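Side-chain contacts in pyruvate synthase subunit PorC (Thermotoga maritima MSB8, PDB 2RAA), which forms the gamma chain of the heterotetrameric enzyme that oxidises pyruvate with coenzyme A to acetyl-CoA and carbon dioxide while reducing ferredoxin: residues I22-R27 against Q37-A42; P85-V90 against G155-V160; L110-V115 against E119-K124. All coordinates share one frame; numbering follows the deposited sequence.

Contact 1: residues I22-R27 against Q37-A42; sequences IRWHGR and QMLAEA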
ATOM      1  N   ILE A  22       1.925   8.858  -3.138  1.00 49.63           N
ATOM      2  CA  ILE A  22       2.272   7.581  -2.564  1.00 45.92           C
ATOM      3  C   ILE A  22       3.162   6.780  -3.521  1.00 47.06           C
ATOM      4  O   ILE A  22       2.866   6.686  -4.689  1.00 46.53           O
ATOM      5  CB  ILE A  22       1.003   6.762  -2.367  1.00 46.80           C
ATOM      6  CG1 ILE A  22       0.022   7.527  -1.439  1.00 47.73           C
ATOM      7  CG2 ILE A  22       1.370   5.384  -1.807  1.00 39.64           C
ATOM      8  CD1 ILE A  22      -1.429   7.219  -1.694  1.00 52.07           C
ATOM      9  N   ARG A  23       4.249   6.204  -3.034  1.00 46.87           N
ATOM     10  CA  ARG A  23       5.145   5.441  -3.901  1.00 49.06           C
ATOM     11  C   ARG A  23       5.248   4.043  -3.340  1.00 46.98           C
ATOM     12  O   ARG A  23       5.528   3.871  -2.176  1.00 46.24           O
ATOM     13  CB  ARG A  23       6.528   6.062  -3.963  1.00 51.29           C
ATOM     14  CG  ARG A  23       7.497   5.319  -4.897  1.00 50.66           C
ATOM     15  CD  ARG A  23       8.810   6.087  -4.973  1.00 56.70           C
ATOM     16  NE  ARG A  23       9.560   5.976  -3.737  1.00 51.66           N
ATOM     17  CZ  ARG A  23      10.510   6.813  -3.348  1.00 51.55           C
ATOM     18  NH1 ARG A  23      10.834   7.888  -4.061  1.00 58.25           N
ATOM     19  NH2 ARG A  23      11.118   6.577  -2.206  1.00 56.58           N
ATOM     20  N   TRP A  24       5.007   3.060  -4.181  1.00 45.77           N
ATOM     21  CA  TRP A  24       4.940   1.676  -3.738  1.00 46.22           C
ATOM     22  C   TRP A  24       6.157   0.976  -4.191  1.00 48.24           C
ATOM     23  O   TRP A  24       6.600   1.235  -5.313  1.00 49.23           O
ATOM     24  CB  TRP A  24       3.808   0.923  -4.441  1.00 45.54           C
ATOM     25  CG  TRP A  24       2.485   1.443  -4.207  1.00 46.30           C
ATOM     26  CD1 TRP A  24       1.982   2.586  -4.704  1.00 47.24           C
ATOM     27  CD2 TRP A  24       1.422   0.807  -3.470  1.00 44.83           C
ATOM     28  NE1 TRP A  24       0.677   2.730  -4.318  1.00 40.03           N
ATOM     29  CE2 TRP A  24       0.318   1.673  -3.524  1.00 48.29           C
ATOM     30  CE3 TRP A  24       1.319  -0.380  -2.738  1.00 44.72           C
ATOM     31  CZ2 TRP A  24      -0.891   1.390  -2.883  1.00 42.98           C
ATOM     32  CZ3 TRP A  24       0.123  -0.675  -2.097  1.00 52.22           C
ATOM     33  CH2 TRP A  24      -0.966   0.205  -2.163  1.00 47.63           C
ATOM     34  N   HIS A  25       6.627   0.018  -3.384  1.00 47.98           N
ATOM     35  CA  HIS A  25       7.754  -0.834  -3.757  1.00 47.87           C
ATOM     36  C   HIS A  25       7.368  -2.278  -3.507  1.00 49.79           C
ATOM     37  O   HIS A  25       6.977  -2.647  -2.414  1.00 48.36           O
ATOM     38  CB  HIS A  25       8.989  -0.489  -2.963  1.00 46.35           C
ATOM     39  CG  HIS A  25       9.455   0.908  -3.186  1.00 48.80           C
ATOM     40  ND1 HIS A  25      10.483   1.219  -4.052  1.00 46.77           N
ATOM     41  CD2 HIS A  25       9.013   2.083  -2.678  1.00 50.72           C
ATOM     42  CE1 HIS A  25      10.663   2.529  -4.053  1.00 54.79           C
ATOM     43  NE2 HIS A  25       9.781   3.078  -3.235  1.00 53.27           N
ATOM     44  N   GLY A  26       7.464  -3.074  -4.553  1.00 50.76           N
ATOM     45  CA  GLY A  26       7.164  -4.475  -4.499  1.00 53.56           C
ATOM     46  C   GLY A  26       7.925  -5.105  -5.643  1.00 54.14           C
ATOM     47  O   GLY A  26       8.635  -4.414  -6.371  1.00 53.98           O
ATOM     48  N   ARG A  27       7.770  -6.415  -5.773  1.00 56.42           N
ATOM     49  CA  ARG A  27       8.374  -7.200  -6.843  1.00 58.34           C
ATOM     50  C   ARG A  27       7.259  -7.653  -7.779  1.00 59.12           C
ATOM     51  O   ARG A  27       6.125  -7.934  -7.324  1.00 58.92           O
ATOM     52  CB  ARG A  27       9.045  -8.458  -6.273  1.00 58.35           C
ATOM     53  CG  ARG A  27      10.185  -8.238  -5.273  1.00 58.39           C
ATOM     54  CD  ARG A  27      10.817  -9.579  -4.788  1.00 61.43           C
ATOM     55  NE  ARG A  27      11.905  -9.351  -3.827  1.00 62.25           N
ATOM     56  CZ  ARG A  27      13.133  -8.949  -4.159  1.00 60.21           C
ATOM     57  NH1 ARG A  27      13.477  -8.732  -5.423  1.00 61.11           N
ATOM     58  NH2 ARG A  27      14.037  -8.752  -3.219  1.00 59.07           N
ATOM     59  N   GLN A  37      -3.707   0.801  -8.741  1.00 52.13           N
ATOM     60  CA  GLN A  37      -4.851   1.079  -9.606  1.00 53.76           C
ATOM     61  C   GLN A  37      -6.110   1.240  -8.814  1.00 55.88           C
ATOM     62  O   GLN A  37      -6.847   2.200  -9.003  1.00 58.54           O
ATOM     63  CB  GLN A  37      -5.060  -0.020 -10.647  1.00 59.75           C
ATOM     64  CG  GLN A  37      -4.145   0.119 -11.872  1.00 68.74           C
ATOM     65  CD  GLN A  37      -4.609   1.242 -12.790  1.00 83.74           C
ATOM     66  OE1 GLN A  37      -5.704   1.160 -13.393  1.00 91.40           O
ATOM     67  NE2 GLN A  37      -3.794   2.307 -12.893  1.00 77.27           N
HETATM   68  N   MSE A  38      -6.334   0.310  -7.900  1.00 56.22           N
HETATM   69  CA  MSE A  38      -7.566   0.237  -7.113  1.00 56.56           C
HETATM   70  C   MSE A  38      -7.779   1.451  -6.234  1.00 55.80           C
HETATM   71  O   MSE A  38      -8.896   1.953  -6.060  1.00 51.87           O
HETATM   72  CB  MSE A  38      -7.499  -1.027  -6.244  1.00 59.12           C
HETATM   73  CG  MSE A  38      -8.841  -1.574  -5.856  1.00 63.32           C
HETATM   74 SE   MSE A  38      -8.722  -3.162  -4.747  0.75 62.84          SE
HETATM   75  CE  MSE A  38      -7.045  -4.037  -5.323  1.00 59.91           C
ATOM     76  N   LEU A  39      -6.677   1.941  -5.683  1.00 55.13           N
ATOM     77  CA  LEU A  39      -6.734   3.090  -4.843  1.00 52.76           C
ATOM     78  C   LEU A  39      -7.158   4.240  -5.748  1.00 56.53           C
ATOM     79  O   LEU A  39      -8.128   4.932  -5.472  1.00 53.79           O
ATOM     80  CB  LEU A  39      -5.366   3.329  -4.233  1.00 51.99           C
ATOM     81  CG  LEU A  39      -5.244   4.631  -3.485  1.00 49.93           C
ATOM     82  CD1 LEU A  39      -6.330   4.699  -2.406  1.00 47.05           C
ATOM     83  CD2 LEU A  39      -3.840   4.702  -2.918  1.00 45.30           C
ATOM     84  N   ALA A  40      -6.441   4.401  -6.863  1.00 56.50           N
ATOM     85  CA  ALA A  40      -6.754   5.435  -7.851  1.00 55.16           C
ATOM     86  C   ALA A  40      -8.229   5.321  -8.254  1.00 52.64           C
ATOM     87  O   ALA A  40      -8.994   6.290  -8.193  1.00 50.36           O
ATOM     88  CB  ALA A  40      -5.805   5.312  -9.101  1.00 52.51           C
ATOM     89  N   GLU A  41      -8.633   4.129  -8.645  1.00 54.73           N
ATOM     90  CA  GLU A  41     -10.056   3.920  -9.021  1.00 55.57           C
ATOM     91  C   GLU A  41     -11.021   4.341  -7.933  1.00 52.81           C
ATOM     92  O   GLU A  41     -12.038   4.957  -8.225  1.00 58.65           O
ATOM     93  CB  GLU A  41     -10.291   2.491  -9.504  1.00 56.34           C
ATOM     94  CG  GLU A  41     -10.031   2.387 -10.986  1.00 67.77           C
ATOM     95  CD  GLU A  41      -9.738   0.995 -11.485  1.00 84.00           C
ATOM     96  OE1 GLU A  41      -9.923   0.008 -10.722  1.00 94.09           O
ATOM     97  OE2 GLU A  41      -9.302   0.911 -12.665  1.00 91.40           O
ATOM     98  N   ALA A  42     -10.680   4.089  -6.678  1.00 54.15           N
ATOM     99  CA  ALA A  42     -11.518   4.512  -5.538  1.00 52.38           C
ATOM    100  C   ALA A  42     -11.653   6.011  -5.447  1.00 54.84           C
ATOM    101  O   ALA A  42     -12.743   6.538  -5.194  1.00 57.77           O
ATOM    102  CB  ALA A  42     -10.908   4.024  -4.274  1.00 50.61           C
TER
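I22 and L39 meet end to end, CD1 of I22 standing 3.7 Å from CD2 of L39. In L39, CG lies anti to the backbone N (chi1 171°) and CD2 continues the extended line away from the helix, whereas I22 sends its longer branch, CG1 and CD1, forward. W24, two residues along the strand and pointing to the same face, joins from the side: the benzo edge of its indole is turned to the helix, and CD2 of L39 lies near the ring plane, 4.4 Å from CZ2 of W24. L39 therefore meets an edge of the indole, and this second approach is the looser one. These residues belong to a beta-alpha unit, in which strand 19-27, an inner strand of the mixed sheet, is followed directly by helix 32-45 packed on one of its faces. Branched aliphatic chains suit this layer because they fill it without polar demands, and the broad indole helps bridge a wide gap: the CA atoms of I22 and L39 lie 10.3 Å apart. The one polar atom of the indole, NE1, is satisfied by OD1 of N69 on strand 64-72. L157 of helix 150-161 packs against both W24 and L39. On the other face of the strand the chemistry turns polar: NE of R23 donates to NE2 of H25 at 2.9 Å, along a bent path (132°), while the terminal nitrogens of R23 bind the carbonyls of V82, I100 and E102.

Contact 2: residues P85-V90 against G155-V160; sequences PDVVVV and GALVRV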
ATOM      1  N   PRO A  85       7.524  11.531  -2.248  1.00 53.41           N
ATOM      2  CA  PRO A  85       6.260  10.989  -1.786  1.00 51.31           C
ATOM      3  C   PRO A  85       5.910  11.326  -0.342  1.00 49.99           C
ATOM      4  O   PRO A  85       6.778  11.456   0.512  1.00 51.83           O
ATOM      5  CB  PRO A  85       6.476   9.493  -1.916  1.00 48.66           C
ATOM      6  CG  PRO A  85       7.917   9.323  -1.653  1.00 51.10           C
ATOM      7  CD  PRO A  85       8.571  10.503  -2.305  1.00 52.60           C
ATOM      8  N   ASP A  86       4.616  11.423  -0.093  1.00 49.65           N
ATOM      9  CA  ASP A  86       4.076  11.629   1.241  1.00 48.00           C
ATOM     10  C   ASP A  86       4.082  10.318   2.012  1.00 47.87           C
ATOM     11  O   ASP A  86       4.130  10.336   3.248  1.00 46.52           O
ATOM     12  CB  ASP A  86       2.649  12.164   1.140  1.00 49.73           C
ATOM     13  CG  ASP A  86       2.595  13.573   0.516  1.00 53.53           C
ATOM     14  OD1 ASP A  86       3.176  14.504   1.108  1.00 64.65           O
ATOM     15  OD2 ASP A  86       1.963  13.751  -0.554  1.00 51.97           O
ATOM     16  N   VAL A  87       4.072   9.196   1.278  1.00 40.62           N
ATOM     17  CA  VAL A  87       4.047   7.868   1.885  1.00 43.71           C
ATOM     18  C   VAL A  87       4.768   6.913   0.994  1.00 42.37           C
ATOM     19  O   VAL A  87       4.607   6.971  -0.206  1.00 42.37           O
ATOM     20  CB  VAL A  87       2.585   7.301   2.027  1.00 43.64           C
ATOM     21  CG1 VAL A  87       2.572   5.903   2.641  1.00 40.22           C
ATOM     22  CG2 VAL A  87       1.713   8.257   2.892  1.00 44.72           C
ATOM     23  N   VAL A  88       5.568   6.042   1.591  1.00 48.53           N
ATOM     24  CA  VAL A  88       6.288   4.981   0.877  1.00 46.96           C
ATOM     25  C   VAL A  88       5.748   3.702   1.449  1.00 48.82           C
ATOM     26  O   VAL A  88       5.657   3.565   2.662  1.00 49.85           O
ATOM     27  CB  VAL A  88       7.849   5.087   1.051  1.00 47.15           C
ATOM     28  CG1 VAL A  88       8.544   3.859   0.531  1.00 39.93           C
ATOM     29  CG2 VAL A  88       8.392   6.345   0.318  1.00 43.48           C
ATOM     30  N   VAL A  89       5.384   2.779   0.559  1.00 50.02           N
ATOM     31  CA  VAL A  89       4.723   1.534   0.908  1.00 47.54           C
ATOM     32  C   VAL A  89       5.595   0.420   0.383  1.00 46.35           C
ATOM     33  O   VAL A  89       5.886   0.371  -0.795  1.00 45.87           O
ATOM     34  CB  VAL A  89       3.329   1.421   0.244  1.00 49.85           C
ATOM     35  CG1 VAL A  89       2.673   0.116   0.585  1.00 41.42           C
ATOM     36  CG2 VAL A  89       2.443   2.579   0.644  1.00 43.36           C
ATOM     37  N   VAL A  90       6.054  -0.453   1.265  1.00 48.22           N
ATOM     38  CA  VAL A  90       6.970  -1.515   0.874  1.00 48.25           C
ATOM     39  C   VAL A  90       6.271  -2.829   1.177  1.00 48.35           C
ATOM     40  O   VAL A  90       6.138  -3.222   2.312  1.00 47.76           O
ATOM     41  CB  VAL A  90       8.337  -1.370   1.605  1.00 47.23           C
ATOM     42  CG1 VAL A  90       9.241  -2.550   1.325  1.00 46.95           C
ATOM     43  CG2 VAL A  90       9.017  -0.061   1.178  1.00 47.63           C
ATOM     44  N   GLY A 155      -5.660  -1.608   2.845  1.00 42.74           N
ATOM     45  CA  GLY A 155      -6.433  -1.281   4.039  1.00 40.14           C
ATOM     46  C   GLY A 155      -5.598  -0.570   5.081  1.00 40.70           C
ATOM     47  O   GLY A 155      -6.003   0.442   5.661  1.00 40.34           O
ATOM     48  N   ALA A 156      -4.421  -1.093   5.341  1.00 41.92           N
ATOM     49  CA  ALA A 156      -3.423  -0.396   6.179  1.00 41.86           C
ATOM     50  C   ALA A 156      -3.198   1.027   5.721  1.00 42.98           C
ATOM     51  O   ALA A 156      -3.175   1.939   6.521  1.00 43.22           O
ATOM     52  CB  ALA A 156      -2.124  -1.125   6.194  1.00 42.60           C
ATOM     53  N   LEU A 157      -3.038   1.213   4.419  1.00 45.12           N
ATOM     54  CA  LEU A 157      -2.808   2.547   3.846  1.00 46.55           C
ATOM     55  C   LEU A 157      -3.920   3.529   4.132  1.00 48.20           C
ATOM     56  O   LEU A 157      -3.678   4.703   4.461  1.00 50.52           O
ATOM     57  CB  LEU A 157      -2.683   2.422   2.334  1.00 47.13           C
ATOM     58  CG  LEU A 157      -2.222   3.650   1.543  1.00 47.52           C
ATOM     59  CD1 LEU A 157      -0.883   4.240   2.045  1.00 39.89           C
ATOM     60  CD2 LEU A 157      -2.169   3.204   0.124  1.00 43.81           C
ATOM     61  N   VAL A 158      -5.141   3.056   3.912  1.00 48.11           N
ATOM     62  CA  VAL A 158      -6.314   3.853   4.126  1.00 50.97           C
ATOM     63  C   VAL A 158      -6.387   4.221   5.589  1.00 50.90           C
ATOM     64  O   VAL A 158      -6.649   5.361   5.933  1.00 52.12           O
ATOM     65  CB  VAL A 158      -7.555   3.097   3.681  1.00 51.44           C
ATOM     66  CG1 VAL A 158      -8.831   3.703   4.329  1.00 55.89           C
ATOM     67  CG2 VAL A 158      -7.590   3.082   2.158  1.00 47.66           C
ATOM     68  N   ARG A 159      -6.121   3.250   6.450  1.00 51.45           N
ATOM     69  CA  ARG A 159      -6.085   3.494   7.875  1.00 50.68           C
ATOM     70  C   ARG A 159      -5.053   4.559   8.271  1.00 52.81           C
ATOM     71  O   ARG A 159      -5.424   5.547   8.919  1.00 53.45           O
ATOM     72  CB  ARG A 159      -5.878   2.194   8.619  1.00 50.29           C
ATOM     73  CG  ARG A 159      -5.729   2.292  10.125  1.00 56.57           C
ATOM     74  CD  ARG A 159      -7.051   2.548  10.833  1.00 60.72           C
ATOM     75  NE  ARG A 159      -6.811   2.727  12.255  1.00 58.92           N
ATOM     76  CZ  ARG A 159      -6.738   1.756  13.163  1.00 68.36           C
ATOM     77  NH1 ARG A 159      -6.910   0.478  12.843  1.00 71.14           N
ATOM     78  NH2 ARG A 159      -6.490   2.071  14.422  1.00 70.53           N
ATOM     79  N   VAL A 160      -3.794   4.440   7.861  1.00 50.33           N
ATOM     80  CA  VAL A 160      -2.768   5.423   8.329  1.00 48.57           C
ATOM     81  C   VAL A 160      -2.723   6.762   7.633  1.00 50.84           C
ATOM     82  O   VAL A 160      -2.095   7.679   8.142  1.00 56.57           O
ATOM     83  CB  VAL A 160      -1.341   4.854   8.286  1.00 49.63           C
ATOM     84  CG1 VAL A 160      -1.322   3.512   8.968  1.00 50.38           C
ATOM     85  CG2 VAL A 160      -0.806   4.771   6.802  1.00 39.24           C
TER
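L157 rests one methyl group against two valines of the strand. Its CD1 lies 3.9 Å from CG1 of V87 and 4.0 Å from CG2 of V89, so a single branch spans two residues that project from the same face. CG of L157 is anti to the backbone N (chi1 -171°), which carries the branch point out from the helix and lets CD1 reach them. The two approaches differ: L157 crosses V87 obliquely but meets V89 at about a right angle. Valine suits an inner strand, where beta-branching favours the extended backbone and leaves a short, firm surface; leucine, longer and flexible beyond CB, suits the helix that must reach down to it.

Packing slackens one helical turn further on. V160 brings CG2 no nearer than 5.5 Å to CG1 of V87, and it leans instead on I109 of the neighbouring strand. R159, on the solvent side, turns its guanidinium to the carbonyl of Y197. Strand 87-90 lies in the middle of the sheet of this alpha/beta fold, and helix 150-161 covers it there. With no hydrogen bond between the segments, helix and strand probably owe their spacing here to dispersion, the exclusion of water and fit of shape rather than to directed bonding.

Contact 3: residues L110-V115 against E119-K124; sequences LLVNTV and EFVRKK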
ATOM      1  N   LEU A 110       6.253   5.626   6.407  1.00 52.12           N
ATOM      2  CA  LEU A 110       6.818   4.449   5.781  1.00 50.61           C
ATOM      3  C   LEU A 110       5.934   3.306   6.268  1.00 50.66           C
ATOM      4  O   LEU A 110       5.852   3.037   7.461  1.00 47.57           O
ATOM      5  CB  LEU A 110       8.270   4.267   6.170  1.00 47.17           C
ATOM      6  CG  LEU A 110       8.995   3.011   5.755  1.00 53.28           C
ATOM      7  CD1 LEU A 110       8.893   2.743   4.253  1.00 51.67           C
ATOM      8  CD2 LEU A 110      10.452   3.155   6.210  1.00 58.78           C
ATOM      9  N   LEU A 111       5.236   2.676   5.325  1.00 48.40           N
ATOM     10  CA  LEU A 111       4.314   1.588   5.623  1.00 45.54           C
ATOM     11  C   LEU A 111       4.939   0.314   5.049  1.00 47.80           C
ATOM     12  O   LEU A 111       5.380   0.314   3.884  1.00 49.06           O
ATOM     13  CB  LEU A 111       2.932   1.897   5.005  1.00 44.44           C
ATOM     14  CG  LEU A 111       1.895   0.759   4.995  1.00 41.97           C
ATOM     15  CD1 LEU A 111       1.525   0.310   6.408  1.00 45.19           C
ATOM     16  CD2 LEU A 111       0.678   1.139   4.146  1.00 35.67           C
ATOM     17  N   VAL A 112       4.998  -0.753   5.860  1.00 49.62           N
ATOM     18  CA  VAL A 112       5.708  -1.990   5.489  1.00 48.18           C
ATOM     19  C   VAL A 112       4.943  -3.255   5.861  1.00 48.86           C
ATOM     20  O   VAL A 112       4.301  -3.332   6.894  1.00 48.39           O
ATOM     21  CB  VAL A 112       7.147  -2.047   6.119  1.00 48.11           C
ATOM     22  CG1 VAL A 112       7.995  -3.156   5.495  1.00 42.57           C
ATOM     23  CG2 VAL A 112       7.883  -0.717   5.943  1.00 49.60           C
ATOM     24  N   ASN A 113       5.033  -4.245   4.974  1.00 50.33           N
ATOM     25  CA  ASN A 113       4.454  -5.577   5.150  1.00 48.58           C
ATOM     26  C   ASN A 113       5.567  -6.341   5.795  1.00 52.51           C
ATOM     27  O   ASN A 113       6.533  -6.730   5.137  1.00 49.15           O
ATOM     28  CB  ASN A 113       4.107  -6.226   3.794  1.00 46.89           C
ATOM     29  CG  ASN A 113       3.774  -7.713   3.908  1.00 48.69           C
ATOM     30  OD1 ASN A 113       3.235  -8.158   4.907  1.00 48.12           O
ATOM     31  ND2 ASN A 113       4.052  -8.470   2.844  1.00 42.59           N
ATOM     32  N   THR A 114       5.466  -6.529   7.094  1.00 54.46           N
ATOM     33  CA  THR A 114       6.533  -7.184   7.793  1.00 53.78           C
ATOM     34  C   THR A 114       6.055  -7.698   9.093  1.00 54.98           C
ATOM     35  O   THR A 114       5.171  -7.114   9.700  1.00 55.38           O
ATOM     36  CB  THR A 114       7.683  -6.200   8.087  1.00 53.07           C
ATOM     37  OG1 THR A 114       8.813  -6.927   8.586  1.00 52.87           O
ATOM     38  CG2 THR A 114       7.250  -5.094   9.087  1.00 52.41           C
ATOM     39  N   VAL A 115       6.658  -8.794   9.526  1.00 58.88           N
ATOM     40  CA  VAL A 115       6.396  -9.324  10.867  1.00 61.85           C
ATOM     41  C   VAL A 115       7.402  -8.765  11.891  1.00 62.21           C
ATOM     42  O   VAL A 115       7.273  -9.023  13.066  1.00 62.71           O
ATOM     43  CB  VAL A 115       6.427 -10.854  10.880  1.00 62.44           C
ATOM     44  CG1 VAL A 115       7.882 -11.358  10.797  1.00 65.27           C
ATOM     45  CG2 VAL A 115       5.710 -11.363  12.101  1.00 64.04           C
ATOM     46  N   GLU A 119      12.071  -0.784  14.992  1.00 69.97           N
ATOM     47  CA  GLU A 119      13.526  -0.696  15.122  1.00 70.52           C
ATOM     48  C   GLU A 119      14.249  -1.391  13.969  1.00 68.41           C
ATOM     49  O   GLU A 119      15.230  -0.868  13.454  1.00 67.16           O
ATOM     50  CB  GLU A 119      13.972  -1.302  16.459  1.00 70.84           C
ATOM     51  CG  GLU A 119      15.409  -1.001  16.840  1.00 71.55           C
ATOM     52  CD  GLU A 119      15.762  -1.526  18.233  1.00 74.00           C
ATOM     53  OE1 GLU A 119      15.299  -2.644  18.593  1.00 76.72           O
ATOM     54  OE2 GLU A 119      16.512  -0.822  18.960  1.00 79.11           O
ATOM     55  N   PHE A 120      13.766  -2.566  13.571  1.00 68.01           N
ATOM     56  CA  PHE A 120      14.351  -3.284  12.435  1.00 67.80           C
ATOM     57  C   PHE A 120      14.241  -2.473  11.145  1.00 66.55           C
ATOM     58  O   PHE A 120      15.202  -2.355  10.376  1.00 65.33           O
ATOM     59  CB  PHE A 120      13.678  -4.645  12.233  1.00 68.40           C
ATOM     60  CG  PHE A 120      14.078  -5.316  10.958  1.00 69.11           C
ATOM     61  CD1 PHE A 120      15.353  -5.831  10.805  1.00 74.05           C
ATOM     62  CD2 PHE A 120      13.193  -5.404   9.894  1.00 72.60           C
ATOM     63  CE1 PHE A 120      15.737  -6.442   9.611  1.00 77.13           C
ATOM     64  CE2 PHE A 120      13.562  -6.012   8.703  1.00 73.19           C
ATOM     65  CZ  PHE A 120      14.831  -6.537   8.559  1.00 73.62           C
ATOM     66  N   VAL A 121      13.052  -1.921  10.925  1.00 65.96           N
ATOM     67  CA  VAL A 121      12.770  -1.131   9.732  1.00 65.74           C
ATOM     68  C   VAL A 121      13.633   0.136   9.713  1.00 66.99           C
ATOM     69  O   VAL A 121      14.140   0.552   8.668  1.00 66.43           O
ATOM     70  CB  VAL A 121      11.272  -0.742   9.663  1.00 65.83           C
ATOM     71  CG1 VAL A 121      11.000   0.138   8.435  1.00 64.15           C
ATOM     72  CG2 VAL A 121      10.390  -1.994   9.658  1.00 57.41           C
ATOM     73  N   ARG A 122      13.787   0.736  10.887  1.00 67.40           N
ATOM     74  CA  ARG A 122      14.607   1.928  11.062  1.00 67.69           C
ATOM     75  C   ARG A 122      16.063   1.659  10.719  1.00 66.60           C
ATOM     76  O   ARG A 122      16.725   2.500  10.127  1.00 65.09           O
ATOM     77  CB  ARG A 122      14.518   2.384  12.509  1.00 68.76           C
ATOM     78  CG  ARG A 122      14.278   3.862  12.673  1.00 76.30           C
ATOM     79  CD  ARG A 122      13.356   4.109  13.859  1.00 86.93           C
ATOM     80  NE  ARG A 122      12.407   5.188  13.585  1.00 93.07           N
ATOM     81  CZ  ARG A 122      11.272   5.376  14.253  1.00 96.96           C
ATOM     82  NH1 ARG A 122      10.921   4.552  15.249  1.00 99.96           N
ATOM     83  NH2 ARG A 122      10.484   6.390  13.915  1.00 95.47           N
ATOM     84  N   LYS A 123      16.552   0.482  11.105  1.00 67.67           N
ATOM     85  CA  LYS A 123      17.939   0.081  10.855  1.00 67.92           C
ATOM     86  C   LYS A 123      18.166  -0.099   9.374  1.00 67.23           C
ATOM     87  O   LYS A 123      19.152   0.398   8.835  1.00 66.80           O
ATOM     88  CB  LYS A 123      18.280  -1.236  11.580  1.00 69.29           C
ATOM     89  CG  LYS A 123      19.745  -1.697  11.444  1.00 67.75           C
ATOM     90  N   LYS A 124      17.249  -0.812   8.728  1.00 65.61           N
ATOM     91  CA  LYS A 124      17.363  -1.116   7.297  1.00 65.24           C
ATOM     92  C   LYS A 124      17.270   0.113   6.382  1.00 63.33           C
ATOM     93  O   LYS A 124      17.899   0.149   5.321  1.00 61.41           O
ATOM     94  CB  LYS A 124      16.305  -2.162   6.896  1.00 66.11           C
ATOM     95  CG  LYS A 124      16.746  -3.604   7.102  1.00 66.44           C
ATOM     96  CD  LYS A 124      17.554  -4.079   5.900  1.00 73.22           C
ATOM     97  CE  LYS A 124      18.215  -5.445   6.115  1.00 76.09           C
ATOM     98  NZ  LYS A 124      19.417  -5.375   7.006  1.00 79.74           N
TER
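A beta-alpha-beta crossover runs from strand 109-113 through helix 118-125 to the parallel strand 130-134, and this contact is its first half, where the helix folds back over the strand it has just left. V121 is the helix residue at its centre. Its CG1, anti to the backbone N (chi1 178°), points at the sheet and meets two strand residues: CD2 of L110 comes tip to tip with it at 3.8 Å, and CG2 of V112 lies 4.1 Å from it, the two valines lying side by side and pointing opposite ways. The other branch of V121 turns to T114, just past the end of the strand, in a loose approach that leaves CG2 of V121 4.4 Å from CG2 of T114. A small beta-branched residue fits where the helix runs close to the strand, the CA atoms of V112 and V121 being 8.3 Å apart; the longer L110 makes up the distance at its own end.

T114 shows why threonine suits the edge of such a patch. Its methyl faces V121, while OG1 is hydrogen-bonded to the backbone N of K116 in the short connection and to the carboxylate of E93. The contact itself is purely apolar, which suggests that burial of methyl groups, together with the short connection, keeps the helix on the strand, while OG1 of T114 at the margin bonds to the turn.

All three contacts pack a helix on one sheet, and the residues that touch are buried in each. Contacts 1 and 2 lie near the centre of the molecule, their centres 9 Å apart, on the same face of neighbouring strands: R23 and H25 share backbone hydrogen bonds with V89, and CE3 of W24 packs on CG1 of V89. Contact 3 sits farther out, 14 Å from the chain centre, and uses the opposite face of strand 109-113; L111, between its contact residues, turns back to L157 of contact 2. Contact 1 adds an indole to aliphatic packing, contact 2 is purely aliphatic, and contact 3, buried too but farther from the centre, brings in a threonine with polar partners.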